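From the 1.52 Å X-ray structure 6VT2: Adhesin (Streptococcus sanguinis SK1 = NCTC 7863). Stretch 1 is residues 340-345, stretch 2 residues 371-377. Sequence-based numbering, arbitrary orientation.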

# COMPACT_ATOMS: atom_id res chain seq x y z
N ASN A 340 19.64 -66.31 15.74
CA ASN A 340 19.06 -66.47 17.06
C ASN A 340 18.32 -65.18 17.35
O ASN A 340 18.95 -64.19 17.73
CB ASN A 340 20.08 -66.71 18.17
CG ASN A 340 19.43 -66.82 19.51
OD1 ASN A 340 18.24 -66.55 19.67
ND2 ASN A 340 20.19 -67.31 20.50
N PRO A 341 17.00 -65.14 17.15
CA PRO A 341 16.27 -63.86 17.33
C PRO A 341 16.33 -63.31 18.74
O PRO A 341 16.06 -62.14 18.93
CB PRO A 341 14.84 -64.22 16.95
CG PRO A 341 15.01 -65.47 16.04
CD PRO A 341 16.16 -66.23 16.61
N GLN A 342 16.67 -64.11 19.73
CA GLN A 342 16.76 -63.58 21.09
C GLN A 342 18.13 -63.00 21.40
O GLN A 342 18.29 -62.33 22.41
CB GLN A 342 16.43 -64.68 22.12
CG GLN A 342 14.92 -64.95 22.25
CD GLN A 342 14.58 -65.70 23.54
OE1 GLN A 342 15.48 -66.18 24.25
NE2 GLN A 342 13.29 -65.81 23.84
N GLN A 343 19.11 -63.23 20.55
CA GLN A 343 20.44 -62.69 20.79
C GLN A 343 21.11 -62.53 19.45
O GLN A 343 21.69 -63.49 18.89
CB GLN A 343 21.26 -63.58 21.71
CG GLN A 343 22.64 -63.06 21.97
CD GLN A 343 22.60 -61.70 22.68
OE1 GLN A 343 22.24 -61.64 23.86
NE2 GLN A 343 22.92 -60.62 21.96
N LEU A 344 21.12 -61.32 18.94
CA LEU A 344 21.79 -61.06 17.68
C LEU A 344 23.29 -61.05 17.93
O LEU A 344 23.70 -60.69 18.95
CB LEU A 344 21.37 -59.69 17.17
CG LEU A 344 20.19 -59.74 16.21
CD1 LEU A 344 18.97 -60.26 16.90
CD2 LEU A 344 19.95 -58.35 15.63
N SER A 345 24.01 -61.38 16.90
CA SER A 345 25.45 -61.25 16.88
C SER A 345 25.81 -59.81 16.57
O SER A 345 25.03 -59.04 16.02
CB SER A 345 26.05 -62.17 15.85
OG SER A 345 25.60 -61.83 14.57
N VAL A 371 20.98 -47.51 18.27
CA VAL A 371 21.46 -48.60 19.12
C VAL A 371 20.64 -49.82 18.74
O VAL A 371 19.42 -49.83 18.91
CB VAL A 371 21.32 -48.29 20.61
CG1 VAL A 371 21.80 -49.44 21.43
CG2 VAL A 371 22.11 -47.03 20.96
N VAL A 372 21.30 -50.83 18.21
CA VAL A 372 20.63 -52.09 17.92
C VAL A 372 20.70 -52.95 19.18
O VAL A 372 21.78 -53.29 19.69
CB VAL A 372 21.26 -52.79 16.72
CG1 VAL A 372 20.41 -54.02 16.37
CG2 VAL A 372 21.35 -51.84 15.52
N ASN A 373 19.56 -53.24 19.74
CA ASN A 373 19.45 -54.03 20.94
C ASN A 373 19.64 -55.50 20.63
O ASN A 373 19.70 -55.94 19.48
CB ASN A 373 18.13 -53.71 21.56
CG ASN A 373 18.01 -52.19 21.83
OD1 ASN A 373 18.88 -51.64 22.47
ND2 ASN A 373 17.00 -51.52 21.29
N ASN A 374 19.75 -56.27 21.71
CA ASN A 374 20.08 -57.68 21.56
C ASN A 374 19.01 -58.42 20.78
O ASN A 374 19.34 -59.41 20.12
CB ASN A 374 20.26 -58.35 22.89
CG ASN A 374 21.57 -58.01 23.52
OD1 ASN A 374 22.57 -57.82 22.84
ND2 ASN A 374 21.59 -57.96 24.84
N ASP A 375 17.75 -57.95 20.82
CA ASP A 375 16.67 -58.55 20.06
C ASP A 375 16.50 -57.94 18.66
O ASP A 375 15.59 -58.32 17.92
CB ASP A 375 15.35 -58.46 20.83
CG ASP A 375 14.84 -57.01 21.02
OD1 ASP A 375 15.47 -56.06 20.54
OD2 ASP A 375 13.81 -56.83 21.68
N GLY A 376 17.38 -57.03 18.30
CA GLY A 376 17.35 -56.47 16.97
C GLY A 376 16.43 -55.26 16.81
O GLY A 376 16.42 -54.66 15.73
N SER A 377 15.62 -54.95 17.81
CA SER A 377 14.96 -53.65 17.82
C SER A 377 16.03 -52.58 17.86
O SER A 377 17.17 -52.83 18.25
CB SER A 377 14.04 -53.55 19.01
OG SER A 377 14.76 -53.51 20.20
O HOH W 1 14.37 -60.52 17.65

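This is a small polar contact between two turn-bearing segments of one chain, joined by two direct hydrogen bonds to Asn 374 and one bridging water, with Leu 344 supplying most of the apolar packing. The two segments bury 264 Å² between them, both sides summed.

Each segment carries a type I beta turn. The first runs from Asn 340 to Gln 343 and is closed by Gln 343 N donating to Asn 340 O at 3.0 Å. The Asn 340 side chain supports the same turn, since Asn 340 OD1 accepts from Gln 342 N at 2.9 Å. The second turn runs from Asn 373 to Gly 376, with Gly 376 N donating to Asn 373 O at 2.8 Å.

Asn 374 is the main polar partner. Asn 374 O accepts from Leu 344 N at 2.9 Å, with an N-H...O angle of 163°. The CA of Gln 343 also lies 3.5 Å from Asn 374 O, a CA-H...O contact with an angle of 124° at the hydrogen. The Asn 374 side chain accepts separately: Gln 343 NE2 donates to Asn 374 OD1 at 3.0 Å and 167°. The CA-to-CB bond of Gln 343 points away from the second segment, but the side chain bends back, with chi2 at 63°, and its end reaches Asn 374. Gln 343 NE2 also donates to Leu 344 O at 3.1 Å, so one amide group is hydrogen-bonded both to the next residue's carbonyl in its own segment and to the Asn 374 side chain.

Leu 344 is buried and its CA-to-CB bond points toward the second segment. Leu 344 CD2 lies 3.5 Å from Gly 376 CA and 4.4 Å from Val 372 CG1. Leu 344 CD1 lies 3.8 Å from Asp 375 C. Gly 376 fits here for two reasons. With phi 88° and psi -9°, a CB would be jammed against the carbonyl O of Asp 375. An ideal CB on Gly 376 would also sit 3.1 Å from Leu 344 CD2, which is tight.

Water 1 adds a bridge. Water 1 O donates to Pro 341 O at 2.7 Å and to Asp 375 O at 2.5 Å, joining two carbonyl groups that cannot bond each other directly.

The Asp 375 side chain serves its own segment. Its CA-to-CB bond points away from the first segment, and Asp 375 OD1 accepts from Ser 377 N at 3.0 Å and from Ser 377 OG at 2.7 Å. Asn 373 ND2 donates to Ser 377 OG at 3.2 Å. These bonds brace the turn that presents Asn 374.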